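Side-chain contacts in aeromonas extracellular serine protease (Aeromonas sobria, PDB 3WQB), which cleaves peptide bonds that follow paired basic residues, one of them lysine, as a calcium-binding secreted serine protease of the furin subfamily and a probable virulence factor: residues M380-S385 and V390-G395; L239-S244 and S509-S514; A374-V379 and W407-Y412. The protein carries 1 engineered substitution. All blocks are in the same frame, centred on the assembly; numbering follows the deposited sequence.

Interaction 1 of 3, residues M380-S385 and V390-G395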
loop_
_atom_site.group_PDB
_atom_site.type_symbol
_atom_site.label_atom_id
_atom_site.label_comp_id
_atom_site.label_asym_id
_atom_site.label_seq_id
_atom_site.Cartn_x
_atom_site.Cartn_y
_atom_site.Cartn_z
ATOM N N MET A 380 -12.475 17.782 11.595
ATOM C CA MET A 380 -13.797 18.252 11.213
ATOM C C MET A 380 -13.743 19.130 9.972
ATOM O O MET A 380 -12.736 19.778 9.691
ATOM C CB MET A 380 -14.433 19.030 12.369
ATOM C CG MET A 380 -14.432 18.291 13.698
ATOM S SD MET A 380 -15.259 16.685 13.643
ATOM C CE MET A 380 -16.965 17.217 13.515
ATOM N N VAL A 381 -14.842 19.126 9.229
ATOM C CA VAL A 381 -15.007 19.962 8.052
ATOM C C VAL A 381 -16.214 20.848 8.283
ATOM O O VAL A 381 -17.295 20.356 8.618
ATOM C CB VAL A 381 -15.236 19.110 6.781
ATOM C CG1 VAL A 381 -15.539 19.990 5.569
ATOM C CG2 VAL A 381 -14.030 18.210 6.507
ATOM N N SER A 382 -16.010 22.153 8.111
ATOM C CA SER A 382 -17.050 23.154 8.311
ATOM C C SER A 382 -17.525 23.707 6.974
ATOM O O SER A 382 -16.715 24.023 6.098
ATOM C CB SER A 382 -16.504 24.295 9.167
ATOM O OG SER A 382 -17.485 25.293 9.360
ATOM N N TYR A 383 -18.843 23.827 6.825
ATOM C CA TYR A 383 -19.431 24.495 5.670
ATOM C C TYR A 383 -20.832 24.977 5.984
ATOM O O TYR A 383 -21.414 24.595 6.992
ATOM C CB TYR A 383 -19.444 23.578 4.440
ATOM C CG TYR A 383 -20.375 22.380 4.501
ATOM C CD1 TYR A 383 -19.958 21.187 5.079
ATOM C CD2 TYR A 383 -21.655 22.434 3.945
ATOM C CE1 TYR A 383 -20.789 20.075 5.120
ATOM C CE2 TYR A 383 -22.502 21.321 3.974
ATOM C CZ TYR A 383 -22.060 20.140 4.557
ATOM O OH TYR A 383 -22.879 19.025 4.577
ATOM N N THR A 384 -21.364 25.816 5.101
ATOM C CA THR A 384 -22.720 26.312 5.225
ATOM C C THR A 384 -23.531 25.749 4.064
ATOM O O THR A 384 -23.135 25.884 2.901
ATOM C CB THR A 384 -22.730 27.861 5.212
ATOM O OG1 THR A 384 -21.887 28.345 6.263
ATOM C CG2 THR A 384 -24.143 28.427 5.398
ATOM N N SER A 385 -24.657 25.118 4.390
ATOM C CA SER A 385 -25.544 24.529 3.388
ATOM C C SER A 385 -26.313 25.593 2.600
ATOM O O SER A 385 -26.232 26.778 2.926
ATOM C CB SER A 385 -26.529 23.569 4.054
ATOM O OG SER A 385 -27.576 24.295 4.686
ATOM N N VAL A 390 -25.277 25.816 9.239
ATOM C CA VAL A 390 -23.830 25.695 9.428
ATOM C C VAL A 390 -23.540 24.305 9.972
ATOM O O VAL A 390 -24.009 23.941 11.052
ATOM C CB VAL A 390 -23.279 26.761 10.409
ATOM C CG1 VAL A 390 -21.772 26.609 10.592
ATOM C CG2 VAL A 390 -23.612 28.167 9.922
ATOM N N ARG A 391 -22.772 23.530 9.215
ATOM C CA ARG A 391 -22.494 22.148 9.579
ATOM C C ARG A 391 -21.035 21.950 9.950
ATOM O O ARG A 391 -20.153 22.593 9.391
ATOM C CB ARG A 391 -22.858 21.202 8.433
ATOM C CG ARG A 391 -24.328 21.219 8.024
ATOM C CD ARG A 391 -24.676 19.991 7.205
ATOM N NE ARG A 391 -24.860 18.813 8.051
ATOM C CZ ARG A 391 -24.560 17.565 7.698
ATOM N NH1 ARG A 391 -24.030 17.302 6.509
ATOM N NH2 ARG A 391 -24.771 16.572 8.549
ATOM N N ASP A 392 -20.808 21.067 10.914
ATOM C CA ASP A 392 -19.477 20.620 11.289
ATOM C C ASP A 392 -19.507 19.108 11.234
ATOM O O ASP A 392 -20.108 18.455 12.093
ATOM C CB ASP A 392 -19.137 21.078 12.707
ATOM C CG ASP A 392 -19.385 22.552 12.920
ATOM O OD1 ASP A 392 -18.891 23.363 12.110
ATOM O OD2 ASP A 392 -20.074 22.896 13.903
ATOM N N VAL A 393 -18.882 18.549 10.205
ATOM C CA VAL A 393 -18.937 17.100 10.011
ATOM C C VAL A 393 -17.565 16.468 10.108
ATOM O O VAL A 393 -16.567 17.075 9.748
ATOM C CB VAL A 393 -19.611 16.708 8.671
ATOM C CG1 VAL A 393 -21.050 17.242 8.616
ATOM C CG2 VAL A 393 -18.802 17.182 7.479
ATOM N N LYS A 394 -17.524 15.241 10.611
ATOM C CA LYS A 394 -16.280 14.502 10.735
ATOM C C LYS A 394 -15.770 14.096 9.346
ATOM O O LYS A 394 -16.488 13.443 8.582
ATOM C CB LYS A 394 -16.513 13.290 11.631
ATOM C CG LYS A 394 -15.289 12.469 11.961
ATOM C CD LYS A 394 -15.551 11.586 13.179
ATOM C CE LYS A 394 -16.704 10.625 12.953
ATOM N NZ LYS A 394 -17.090 9.952 14.218
ATOM N N GLY A 395 -14.546 14.517 9.032
ATOM C CA GLY A 395 -13.885 14.203 7.759
ATOM C C GLY A 395 -12.889 13.062 7.890
ATOM O O GLY A 395 -12.572 12.383 6.903
#

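Interaction 2 of 3, residues L239-S244 and S509-S514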
loop_
_atom_site.group_PDB
_atom_site.type_symbol
_atom_site.label_atom_id
_atom_site.label_comp_id
_atom_site.label_asym_id
_atom_site.label_seq_id
_atom_site.Cartn_x
_atom_site.Cartn_y
_atom_site.Cartn_z
ATOM N N LEU A 239 -6.792 17.033 6.664
ATOM C CA LEU A 239 -7.155 15.747 6.078
ATOM C C LEU A 239 -6.056 15.311 5.123
ATOM O O LEU A 239 -5.413 16.152 4.501
ATOM C CB LEU A 239 -8.463 15.897 5.307
ATOM C CG LEU A 239 -9.689 16.205 6.177
ATOM C CD1 LEU A 239 -10.899 16.513 5.330
ATOM C CD2 LEU A 239 -9.991 15.048 7.110
ATOM N N PRO A 240 -5.843 13.994 4.982
ATOM C CA PRO A 240 -4.789 13.555 4.071
ATOM C C PRO A 240 -5.074 13.976 2.635
ATOM O O PRO A 240 -6.222 13.938 2.179
ATOM C CB PRO A 240 -4.850 12.025 4.193
ATOM C CG PRO A 240 -6.270 11.749 4.597
ATOM C CD PRO A 240 -6.579 12.855 5.563
ATOM N N PHE A 241 -4.032 14.370 1.916
ATOM C CA PHE A 241 -4.190 14.617 0.496
ATOM C C PHE A 241 -4.413 13.262 -0.193
ATOM O O PHE A 241 -5.343 13.093 -0.982
ATOM C CB PHE A 241 -2.960 15.367 -0.031
ATOM C CG PHE A 241 -3.141 16.001 -1.394
ATOM C CD1 PHE A 241 -4.344 16.601 -1.773
ATOM C CD2 PHE A 241 -2.075 16.035 -2.291
ATOM C CE1 PHE A 241 -4.475 17.210 -3.028
ATOM C CE2 PHE A 241 -2.201 16.638 -3.544
ATOM C CZ PHE A 241 -3.402 17.234 -3.907
ATOM N N GLU A 242 -3.564 12.293 0.125
ATOM C CA GLU A 242 -3.753 10.924 -0.334
ATOM C C GLU A 242 -4.416 10.069 0.736
ATOM O O GLU A 242 -3.789 9.677 1.716
ATOM C CB GLU A 242 -2.411 10.330 -0.730
ATOM C CG GLU A 242 -2.478 8.941 -1.300
ATOM C CD GLU A 242 -1.174 8.555 -1.905
ATOM O OE1 GLU A 242 -0.998 8.812 -3.115
ATOM O OE2 GLU A 242 -0.313 8.032 -1.167
ATOM N N ASN A 243 -5.702 9.812 0.550
ATOM C CA ASN A 243 -6.360 8.765 1.291
ATOM C C ASN A 243 -5.866 7.442 0.718
ATOM O O ASN A 243 -5.731 7.306 -0.499
ATOM C CB ASN A 243 -7.867 8.910 1.142
ATOM C CG ASN A 243 -8.629 7.931 1.986
ATOM O OD1 ASN A 243 -8.631 6.732 1.707
ATOM N ND2 ASN A 243 -9.307 8.429 3.010
ATOM N N SER A 244 -5.560 6.483 1.591
ATOM C CA SER A 244 -5.019 5.189 1.170
ATOM C C SER A 244 -5.961 4.280 0.363
ATOM O O SER A 244 -5.526 3.248 -0.164
ATOM C CB SER A 244 -4.449 4.454 2.384
ATOM O OG SER A 244 -5.406 4.325 3.415
ATOM N N SER A 509 -6.642 13.952 -3.210
ATOM C CA SER A 509 -5.871 14.314 -4.392
ATOM C C SER A 509 -6.565 14.070 -5.733
ATOM O O SER A 509 -5.923 14.182 -6.776
ATOM C CB SER A 509 -4.505 13.617 -4.365
ATOM O OG SER A 509 -4.644 12.226 -4.606
ATOM N N LEU A 510 -7.860 13.747 -5.717
ATOM C CA LEU A 510 -8.603 13.564 -6.972
ATOM C C LEU A 510 -8.934 14.889 -7.654
ATOM O O LEU A 510 -10.092 15.178 -7.962
ATOM C CB LEU A 510 -9.870 12.722 -6.758
ATOM C CG LEU A 510 -9.640 11.291 -6.277
ATOM C CD1 LEU A 510 -10.970 10.606 -6.023
ATOM C CD2 LEU A 510 -8.806 10.512 -7.290
ATOM N N VAL A 511 -7.890 15.661 -7.926
ATOM C CA VAL A 511 -8.018 17.005 -8.503
ATOM C C VAL A 511 -7.896 17.010 -10.037
ATOM O O VAL A 511 -7.800 18.076 -10.657
ATOM C CB VAL A 511 -6.971 17.966 -7.880
ATOM C CG1 VAL A 511 -7.187 18.108 -6.371
ATOM C CG2 VAL A 511 -5.537 17.494 -8.195
ATOM N N GLY A 512 -7.914 15.819 -10.635
ATOM C CA GLY A 512 -7.704 15.651 -12.067
ATOM C C GLY A 512 -8.712 16.338 -12.962
ATOM O O GLY A 512 -8.393 16.658 -14.110
ATOM N N GLN A 513 -9.923 16.572 -12.463
ATOM C CA GLN A 513 -10.919 17.284 -13.266
ATOM C C GLN A 513 -10.493 18.731 -13.489
ATOM O O GLN A 513 -10.619 19.252 -14.601
ATOM C CB GLN A 513 -12.294 17.225 -12.618
ATOM C CG GLN A 513 -12.854 15.822 -12.517
ATOM C CD GLN A 513 -13.999 15.733 -11.518
ATOM O OE1 GLN A 513 -13.861 16.115 -10.355
ATOM N NE2 GLN A 513 -15.133 15.233 -11.974
ATOM N N SER A 514 -9.965 19.357 -12.441
ATOM C CA SER A 514 -9.431 20.710 -12.531
ATOM C C SER A 514 -8.168 20.755 -13.385
ATOM O O SER A 514 -7.992 21.671 -14.196
ATOM C CB SER A 514 -9.168 21.286 -11.139
ATOM O OG SER A 514 -10.387 21.451 -10.438
#

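Interaction 3 of 3, residues A374-V379 and W407-Y412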
loop_
_atom_site.group_PDB
_atom_site.type_symbol
_atom_site.label_atom_id
_atom_site.label_comp_id
_atom_site.label_asym_id
_atom_site.label_seq_id
_atom_site.Cartn_x
_atom_site.Cartn_y
_atom_site.Cartn_z
ATOM N N ALA A 374 -3.548 7.800 21.639
ATOM C CA ALA A 374 -4.914 7.386 21.960
ATOM C C ALA A 374 -5.926 8.515 21.912
ATOM O O ALA A 374 -7.119 8.275 21.728
ATOM C CB ALA A 374 -4.945 6.729 23.335
ATOM N N LYS A 375 -5.458 9.744 22.083
ATOM C CA LYS A 375 -6.361 10.878 22.210
ATOM C C LYS A 375 -6.435 11.741 20.955
ATOM O O LYS A 375 -7.087 12.780 20.971
ATOM C CB LYS A 375 -5.961 11.755 23.403
ATOM C CG LYS A 375 -5.883 11.045 24.748
ATOM C CD LYS A 375 -5.004 11.844 25.717
ATOM C CE LYS A 375 -3.514 11.771 25.357
ATOM N NZ LYS A 375 -2.678 12.614 26.249
ATOM N N HIS A 376 -5.769 11.349 19.868
ATOM C CA HIS A 376 -5.772 12.221 18.689
ATOM C C HIS A 376 -7.206 12.483 18.226
ATOM O O HIS A 376 -8.057 11.597 18.255
ATOM C CB HIS A 376 -4.847 11.714 17.572
ATOM C CG HIS A 376 -5.396 10.572 16.770
ATOM N ND1 HIS A 376 -5.348 9.263 17.202
ATOM C CD2 HIS A 376 -5.972 10.541 15.543
ATOM C CE1 HIS A 376 -5.891 8.477 16.287
ATOM N NE2 HIS A 376 -6.270 9.228 15.266
ATOM N N GLN A 377 -7.459 13.715 17.822
ATOM C CA GLN A 377 -8.818 14.184 17.599
ATOM C C GLN A 377 -9.289 13.888 16.190
ATOM O O GLN A 377 -8.477 13.852 15.263
ATOM C CB GLN A 377 -8.885 15.701 17.829
ATOM C CG GLN A 377 -8.629 16.147 19.269
ATOM C CD GLN A 377 -9.754 15.787 20.226
ATOM O OE1 GLN A 377 -10.925 15.705 19.839
ATOM N NE2 GLN A 377 -9.402 15.566 21.488
ATOM N N PRO A 378 -10.608 13.696 16.014
ATOM C CA PRO A 378 -11.122 13.653 14.643
ATOM C C PRO A 378 -10.882 14.997 13.945
ATOM O O PRO A 378 -10.755 16.036 14.603
ATOM C CB PRO A 378 -12.627 13.405 14.833
ATOM C CG PRO A 378 -12.912 13.891 16.200
ATOM C CD PRO A 378 -11.689 13.632 17.013
ATOM N N VAL A 379 -10.826 14.970 12.620
ATOM C CA VAL A 379 -10.673 16.186 11.841
ATOM C C VAL A 379 -12.029 16.574 11.269
ATOM O O VAL A 379 -12.659 15.796 10.547
ATOM C CB VAL A 379 -9.647 16.007 10.710
ATOM C CG1 VAL A 379 -9.504 17.305 9.923
ATOM C CG2 VAL A 379 -8.301 15.557 11.274
ATOM N N TRP A 407 -10.807 -1.710 18.704
ATOM C CA TRP A 407 -10.404 -0.330 18.497
ATOM C C TRP A 407 -9.795 -0.190 17.116
ATOM O O TRP A 407 -8.974 -1.013 16.696
ATOM C CB TRP A 407 -9.372 0.090 19.539
ATOM C CG TRP A 407 -9.965 0.382 20.881
ATOM C CD1 TRP A 407 -10.008 -0.451 21.961
ATOM C CD2 TRP A 407 -10.587 1.604 21.289
ATOM N NE1 TRP A 407 -10.623 0.175 23.017
ATOM C CE2 TRP A 407 -10.985 1.441 22.637
ATOM C CE3 TRP A 407 -10.845 2.824 20.647
ATOM C CZ2 TRP A 407 -11.639 2.452 23.353
ATOM C CZ3 TRP A 407 -11.484 3.829 21.362
ATOM C CH2 TRP A 407 -11.869 3.637 22.704
ATOM N N PHE A 408 -10.151 0.890 16.426
ATOM C CA PHE A 408 -9.649 1.114 15.073
ATOM C C PHE A 408 -9.563 2.603 14.787
ATOM O O PHE A 408 -10.415 3.373 15.230
ATOM C CB PHE A 408 -10.574 0.448 14.039
ATOM C CG PHE A 408 -10.085 0.588 12.621
ATOM C CD1 PHE A 408 -9.127 -0.294 12.126
ATOM C CD2 PHE A 408 -10.558 1.603 11.788
ATOM C CE1 PHE A 408 -8.636 -0.170 10.825
ATOM C CE2 PHE A 408 -10.075 1.739 10.474
ATOM C CZ PHE A 408 -9.107 0.846 9.998
ATOM N N SER A 409 -8.535 2.993 14.035
ATOM C CA SER A 409 -8.453 4.352 13.506
ATOM C C SER A 409 -7.938 4.297 12.063
ATOM O O SER A 409 -7.160 3.408 11.717
ATOM C CB SER A 409 -7.549 5.220 14.380
ATOM O OG SER A 409 -6.208 4.744 14.367
ATOM N N PRO A 410 -8.367 5.241 11.212
ATOM C CA PRO A 410 -7.812 5.251 9.859
ATOM C C PRO A 410 -6.323 5.615 9.844
ATOM O O PRO A 410 -5.623 5.280 8.892
ATOM C CB PRO A 410 -8.648 6.319 9.138
ATOM C CG PRO A 410 -9.164 7.185 10.239
ATOM C CD PRO A 410 -9.426 6.260 11.370
ATOM N N THR A 411 -5.835 6.287 10.888
ATOM C CA THR A 411 -4.417 6.627 10.947
ATOM C C THR A 411 -3.540 5.412 11.275
ATOM O O THR A 411 -2.512 5.193 10.621
ATOM C CB THR A 411 -4.165 7.780 11.937
ATOM O OG1 THR A 411 -4.858 8.940 11.474
ATOM C CG2 THR A 411 -2.682 8.088 12.044
ATOM N N TYR A 412 -3.935 4.644 12.286
ATOM C CA TYR A 412 -3.093 3.575 12.819
ATOM C C TYR A 412 -3.640 2.171 12.563
ATOM O O TYR A 412 -3.043 1.189 13.003
ATOM C CB TYR A 412 -2.873 3.798 14.329
ATOM C CG TYR A 412 -2.292 5.150 14.646
ATOM C CD1 TYR A 412 -0.958 5.430 14.367
ATOM C CD2 TYR A 412 -3.076 6.150 15.203
ATOM C CE1 TYR A 412 -0.420 6.668 14.635
ATOM C CE2 TYR A 412 -2.550 7.397 15.476
ATOM C CZ TYR A 412 -1.213 7.646 15.188
ATOM O OH TYR A 412 -0.661 8.878 15.452
HETATM O O HOH W 1 -7.153 8.344 12.780
#

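Interaction 1 of 3, residues M380-S385 and V390-G395
Y383 and R391 face each other as a hydrogen-bonded pair of two antiparallel strands, and their side chains run alongside each other in the same direction. Y383 has CG between its backbone N and carbonyl carbon (chi1 68°), which lays the ring next to the arginine chain. R391 CB sits over one face of the ring, 4.2 Å from its centroid, in a CH-pi contact. The arginine chain then follows the ring to its hydroxyl. A bend at chi3 (78°) brings NH1 to 2.8 Å from Y383 OH. This hydrogen bond lies close to the guanidinium plane, and that plane stands almost perpendicular to the tyrosine ring. Y383 OH is also bonded to G456 O, so two partners grip the phenol oxygen.

V393 packs against both side chains. Its CG1 lies over the centre of one guanidinium face of R391. Its CG2 reaches the edge of the Y383 ring, 4.2 Å from CE1, and also packs on V381 CB. V381, Y383, R391 and V393 thus share one side of the hairpin. L239 and F507 cover V381, while V455 and V554 touch Y383.

M380, S382, T384, V390, D392 and K394 project from the other side, which is mostly exposed. The bent M380 chain folds over the neighbouring strand and puts CE 3.6 Å from K394 N. K394 NZ makes a salt bridge to E400.

Four backbone hydrogen bonds join the strands, from V381 N to V393 O (2.7 Å), V393 N to V381 O, Y383 N to R391 O, and R391 N to Y383 O. This is a two-stranded antiparallel beta hairpin with one sheltered and one exposed face, and its tyrosine lies close to the third calcium site.

Interaction 2 of 3, residues L239-S244 and S509-S514
The contact belongs to the buried boundary between the subtilisin domain and the P-domain, where F241 of the first lies against S509 of the second. S509 CB stands over the centre of the F241 ring, 3.7 Å from the centroid and only 5° off the ring normal. This is a CH-pi contact made squarely on the face. The CB atom is nearly equidistant from the six ring carbons. S509 CA comes over the same face nearer its rim, 3.5 Å from F241 CE1.

F241 has CG anti to its backbone N (chi1 -165°). The ring is thereby carried out beside its own carbonyl, and both meet the same residue. F241 O lies 2.7 Å from S509 N and 3.5 Å from S509 CB. The serine hydroxyl does not take part in the ring contact. S509 OG is hydrogen-bonded to V182 O, a bond that ties the P-domain residue to a second loop of the protease domain.

A catalytic subtilisin-like domain followed by a beta-rich P-domain is the plan of the furin and kexin proteases. Here a loop between strands 228-233 and 255-261 meets the residues leading into helix 512-520. V511 is the N-cap residue of that helix, and its CB points toward the protease loop. V511 CG1 approaches the edge of the F241 ring, 4.4 Å from CE1. L510, between S509 and V511, is the centre of an inverse gamma turn and turns its side chain away.

L230 and R232 of strand 228-233 touch both F241 and V511, while I223 of strand 222-225 touches F241 and S509. Backbone hydrogen bonds join F241 to F220 and G512 to V183.

Interaction 3 of 3, residues A374-V379 and W407-Y412
H376 buries most of the surface in this contact, and Y412 is its main partner. The two rings form an offset edge-to-face pair. Their planes stand at 83° and their centroids are 5.3 Å apart. The tyrosine supplies the edge and the histidine the face, with Y412 CE2 coming to 3.6 Å from H376 CE1. The imidazole takes a chi1 of 77°, with CG between the backbone N and the carbonyl carbon, and reaches across to the 407-412 segment.

T411 is linked to the same ring through water 1. The water lies in the imidazole plane, 2.8 Å from H376 NE2, and is 2.7 Å from T411 OG1. T411 CG2 lies over the centre of one face of the Y412 ring. S409 CB meets the edge of the imidazole, and S409 OG accepts a hydrogen bond from Y412 N, forming an ST motif.

Outside the segments, D373 holds both residues: its main-chain O is hydrogen-bonded to H376 ND1, and its OD2 to Y412 OH. Y412 OH also bonds to R267 N. W399 meets the H376 ring as well.

Both imidazole nitrogens thus have polar partners, which hold the ring at two points. Because ND1 pairs with a carbonyl oxygen, it probably carries a proton and donates it to D373 O.

In the fold
The three contacts meet around L239 and V379. L239 of interaction 2 packs on interaction 1, with its CD1 3.8 Å from V381 CG2. Its CD2 lies 3.6 Å from V379 CG1 of interaction 3. Interactions 1 and 3 are continuous in the chain, since V379 leads straight into M380, and G395 N lies 2.7 Å from V379 O, a probable hydrogen bond. The centres are about 19 to 20 Å apart. Interactions 1 and 2 lie nearest the third calcium ion: the side chains of Y383 and V511 are about 8 Å and 13 Å from it. Interaction 3 lies away from the annotated sites, including the predicted charge relay positions D78, H115 and A336, the last an engineered residue here.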